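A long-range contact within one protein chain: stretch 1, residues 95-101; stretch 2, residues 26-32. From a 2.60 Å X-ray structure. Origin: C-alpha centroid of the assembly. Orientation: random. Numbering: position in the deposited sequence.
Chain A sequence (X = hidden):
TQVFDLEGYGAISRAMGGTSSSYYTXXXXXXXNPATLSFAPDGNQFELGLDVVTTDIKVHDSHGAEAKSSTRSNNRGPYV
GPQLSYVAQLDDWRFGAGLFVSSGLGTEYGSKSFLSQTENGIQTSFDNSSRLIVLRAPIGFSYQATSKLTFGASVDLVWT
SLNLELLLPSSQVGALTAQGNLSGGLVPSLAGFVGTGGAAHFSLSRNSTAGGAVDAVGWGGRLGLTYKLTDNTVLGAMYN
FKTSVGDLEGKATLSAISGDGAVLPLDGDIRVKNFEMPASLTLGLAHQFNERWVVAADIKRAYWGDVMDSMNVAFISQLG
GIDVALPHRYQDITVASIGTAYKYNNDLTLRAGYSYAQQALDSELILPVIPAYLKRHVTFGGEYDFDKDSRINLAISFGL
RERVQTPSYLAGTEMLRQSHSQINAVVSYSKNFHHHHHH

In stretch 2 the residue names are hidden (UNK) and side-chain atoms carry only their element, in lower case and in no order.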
ATOM      1  N   PHE A  95     -15.217 -11.199 -18.187  1.00 41.14           N
ATOM      2  CA  PHE A  95     -14.630 -12.054 -17.177  1.00 37.59           C
ATOM      3  C   PHE A  95     -13.140 -11.738 -17.141  1.00 36.99           C
ATOM      4  O   PHE A  95     -12.490 -11.642 -18.186  1.00 34.59           O
ATOM      5  CB  PHE A  95     -14.842 -13.516 -17.537  1.00 38.42           C
ATOM      6  CG  PHE A  95     -16.283 -13.962 -17.471  1.00 40.94           C
ATOM      7  CD1 PHE A  95     -17.036 -14.123 -18.632  1.00 39.46           C
ATOM      8  CD2 PHE A  95     -16.868 -14.275 -16.237  1.00 39.00           C
ATOM      9  CE1 PHE A  95     -18.352 -14.596 -18.565  1.00 42.70           C
ATOM     10  CE2 PHE A  95     -18.166 -14.741 -16.154  1.00 39.18           C
ATOM     11  CZ  PHE A  95     -18.918 -14.908 -17.315  1.00 41.73           C
ATOM     12  N   GLY A  96     -12.592 -11.563 -15.945  1.00 35.84           N
ATOM     13  CA  GLY A  96     -11.186 -11.250 -15.856  1.00 34.78           C
ATOM     14  C   GLY A  96     -10.446 -11.754 -14.634  1.00 36.12           C
ATOM     15  O   GLY A  96     -11.007 -11.880 -13.549  1.00 38.03           O
ATOM     16  N   ALA A  97      -9.164 -12.049 -14.829  1.00 35.58           N
ATOM     17  CA  ALA A  97      -8.295 -12.496 -13.757  1.00 33.93           C
ATOM     18  C   ALA A  97      -6.958 -11.741 -13.901  1.00 32.28           C
ATOM     19  O   ALA A  97      -6.662 -11.190 -14.957  1.00 33.53           O
ATOM     20  CB  ALA A  97      -8.087 -13.973 -13.857  1.00 31.75           C
ATOM     21  N   GLY A  98      -6.173 -11.685 -12.832  1.00 30.76           N
ATOM     22  CA  GLY A  98      -4.899 -11.001 -12.891  1.00 28.35           C
ATOM     23  C   GLY A  98      -4.125 -11.075 -11.591  1.00 30.28           C
ATOM     24  O   GLY A  98      -4.645 -11.498 -10.562  1.00 30.25           O
ATOM     25  N   LEU A  99      -2.869 -10.658 -11.639  1.00 31.37           N
ATOM     26  CA  LEU A  99      -1.994 -10.648 -10.472  1.00 31.53           C
ATOM     27  C   LEU A  99      -1.535  -9.193 -10.309  1.00 34.25           C
ATOM     28  O   LEU A  99      -0.965  -8.598 -11.232  1.00 34.57           O
ATOM     29  CB  LEU A  99      -0.790 -11.566 -10.726  1.00 31.28           C
ATOM     30  CG  LEU A  99      -1.121 -12.963 -11.285  1.00 33.31           C
ATOM     31  CD1 LEU A  99       0.037 -13.471 -12.115  1.00 30.58           C
ATOM     32  CD2 LEU A  99      -1.432 -13.937 -10.148  1.00 30.83           C
ATOM     33  N   PHE A 100      -1.798  -8.602  -9.152  1.00 34.78           N
ATOM     34  CA  PHE A 100      -1.397  -7.226  -8.957  1.00 35.19           C
ATOM     35  C   PHE A 100      -0.484  -7.024  -7.778  1.00 37.98           C
ATOM     36  O   PHE A 100      -0.923  -6.955  -6.629  1.00 34.17           O
ATOM     37  CB  PHE A 100      -2.625  -6.325  -8.847  1.00 34.92           C
ATOM     38  CG  PHE A 100      -3.401  -6.229 -10.126  1.00 36.28           C
ATOM     39  CD1 PHE A 100      -4.309  -7.214 -10.473  1.00 35.56           C
ATOM     40  CD2 PHE A 100      -3.163  -5.190 -11.025  1.00 38.04           C
ATOM     41  CE1 PHE A 100      -4.965  -7.171 -11.692  1.00 37.15           C
ATOM     42  CE2 PHE A 100      -3.814  -5.140 -12.250  1.00 35.73           C
ATOM     43  CZ  PHE A 100      -4.714  -6.132 -12.584  1.00 37.84           C
ATOM     44  N   VAL A 101       0.803  -6.928  -8.111  1.00 42.96           N
ATOM     45  CA  VAL A 101       1.895  -6.730  -7.171  1.00 46.59           C
ATOM     46  C   VAL A 101       1.992  -5.270  -6.765  1.00 50.76           C
ATOM     47  O   VAL A 101       1.708  -4.373  -7.557  1.00 52.28           O
ATOM     48  CB  VAL A 101       3.242  -7.145  -7.810  1.00 47.36           C
ATOM     49  CG1 VAL A 101       4.400  -6.782  -6.892  1.00 44.75           C
ATOM     50  CG2 VAL A 101       3.242  -8.648  -8.108  1.00 46.65           C
ATOM     51  N   UNK A  26      -9.448   0.203 -17.252  1.00 38.48           N
ATOM     52  CA  UNK A  26      -8.603  -0.861 -17.745  1.00 37.01           C
ATOM     53  C   UNK A  26      -8.801  -2.106 -16.922  1.00 38.61           C
ATOM     54  O   UNK A  26      -9.731  -2.171 -16.120  1.00 41.68           O
ATOM     55  N   UNK A  27      -7.932  -3.092 -17.104  1.00 38.28           N
ATOM     56  CA  UNK A  27      -8.050  -4.342 -16.370  1.00 38.65           C
ATOM     57  C   UNK A  27      -7.979  -4.199 -14.848  1.00 39.58           C
ATOM     58  O   UNK A  27      -8.507  -5.046 -14.127  1.00 38.26           O
ATOM     59  c   UNK A  27      -6.991  -5.324 -16.856  1.00 38.59           C
ATOM     60  o   UNK A  27      -8.216  -5.403 -18.911  1.00 33.62           O
ATOM     61  c   UNK A  27      -7.296  -5.867 -18.237  1.00 37.89           C
ATOM     62  n   UNK A  27      -6.523  -6.857 -18.666  1.00 36.95           N
ATOM     63  N   UNK A  28      -7.356  -3.125 -14.358  1.00 39.64           N
ATOM     64  CA  UNK A  28      -7.232  -2.910 -12.909  1.00 38.55           C
ATOM     65  C   UNK A  28      -8.581  -2.713 -12.207  1.00 40.29           C
ATOM     66  O   UNK A  28      -8.675  -2.827 -10.986  1.00 37.88           O
ATOM     67  c   UNK A  28      -6.326  -1.724 -12.632  1.00 36.15           C
ATOM     68  N   UNK A  29      -9.630  -2.420 -12.975  1.00 42.23           N
ATOM     69  CA  UNK A  29     -10.953  -2.240 -12.391  1.00 41.42           C
ATOM     70  C   UNK A  29     -11.314  -3.505 -11.631  1.00 42.35           C
ATOM     71  O   UNK A  29     -12.247  -3.515 -10.834  1.00 43.41           O
ATOM     72  c   UNK A  29     -11.978  -1.975 -13.468  1.00 40.46           C
ATOM     73  N   UNK A  30     -10.562  -4.573 -11.878  1.00 41.20           N
ATOM     74  CA  UNK A  30     -10.809  -5.836 -11.205  1.00 40.39           C
ATOM     75  C   UNK A  30     -10.706  -5.688  -9.682  1.00 42.26           C
ATOM     76  O   UNK A  30     -11.199  -6.542  -8.940  1.00 42.60           O
ATOM     77  c   UNK A  30      -9.032  -8.384 -13.589  1.00 32.68           C
ATOM     78  c   UNK A  30      -9.834  -6.907 -11.716  1.00 38.22           C
ATOM     79  c   UNK A  30     -10.199  -7.589 -13.045  1.00 35.97           C
ATOM     80  c   UNK A  30     -11.395  -8.504 -12.817  1.00 36.79           C
ATOM     81  N   UNK A  31     -10.085  -4.603  -9.222  1.00 42.50           N
ATOM     82  CA  UNK A  31      -9.939  -4.338  -7.790  1.00 42.68           C
ATOM     83  C   UNK A  31     -10.763  -3.125  -7.377  1.00 44.05           C
ATOM     84  O   UNK A  31     -11.362  -3.094  -6.289  1.00 44.57           O
ATOM     85  c   UNK A  31      -8.511  -3.985  -7.402  1.00 43.35           C
ATOM     86  c   UNK A  31      -7.549  -5.092  -7.811  1.00 43.35           C
ATOM     87  c   UNK A  31      -6.102  -4.645  -7.752  1.00 42.78           C
ATOM     88  c   UNK A  31      -8.458  -3.741  -5.895  1.00 47.47           C
ATOM     89  N   UNK A  32     -10.745  -2.104  -8.233  1.00 42.20           N
ATOM     90  CA  UNK A  32     -11.482  -0.888  -7.975  1.00 38.67           C
ATOM     91  C   UNK A  32     -12.949  -1.150  -8.255  1.00 39.40           C
ATOM     92  O   UNK A  32     -13.620  -1.805  -7.457  1.00 39.06           O
ATOM     93  o   UNK A  32     -10.835  -0.181 -10.196  1.00 45.90           O
ATOM     94  c   UNK A  32     -10.947   0.232  -8.849  1.00 41.18           C
TER

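Position 26 carries no atom beyond its backbone and lies out of reach of the strand formed by residues 95-101. Its phi and psi of 100° and -169° would jam a CB against the preceding carbonyl oxygen, which by itself calls for glycine: Gly26.

Position 27 has two side-chain carbons, the second bearing one oxygen and one nitrogen, the pattern of a short carboxamide. Its CA-to-CB bond points toward the strand, but the closest contact is made by the backbone, with O 4.2 Å from CZ of Phe100. An aspartate would carry two oxygens, so the residue is Asn27; its ND2 is hydrogen-bonded elsewhere in the structure.

At position 28 a single carbon completes the side chain and points sideways. CA of this residue lies 4.1 Å from Phe100 CZ, and CB lies 4.3 Å from Phe100 CE2. One carbon with nothing attached identifies Ala28.

Position 29 also has one side-chain carbon, here directed away from the strand and touching none of it. This is Ala29, whose N donates a hydrogen bond to Gly26 O (3.2 Å) and so helps to close the turn.

Four carbons, forked at the second, make up the side chain at position 30. It points toward the strand and reaches the backbone around Gly96 and Ala97. The fork beyond CB marks Leu30, with chi1 m and chi2 t. Its CD2 approaches Gly96 O at 3.5 Å, while CD1 lies 3.9 Å from Ala97 N. The absence of a side chain at Gly96 matters here, since an ideal CB would stand a tight 3.4 Å from Leu30 CD1.

Position 31 again has four carbons, but the fork is at the first and one arm is two carbons long. The side chain points toward the strand and meets the aromatic ring of Phe100. This branching defines Ile31, in which CD1, at the end of the longer arm, comes 3.9 Å from Phe100 CG.

Position 32 has one carbon followed by one oxygen and lies out of reach of the strand. It is Ser32, with chi1 p.

The contact rests on apolar packing, with no hydrogen bond between the stretches. Within stretch 2, the 3-10 turns place Asn27, Leu30 and Ile31 with their CA-to-CB bonds toward the strand, and Ile31 N donates to Ala28 O at 2.9 Å. Phe100 packs against Ala28 and Ile31, while Leu30 occupies the space beside Gly96. Together the two stretches bury 274 Å².

Stretch 2 (26-32) GNAALIS
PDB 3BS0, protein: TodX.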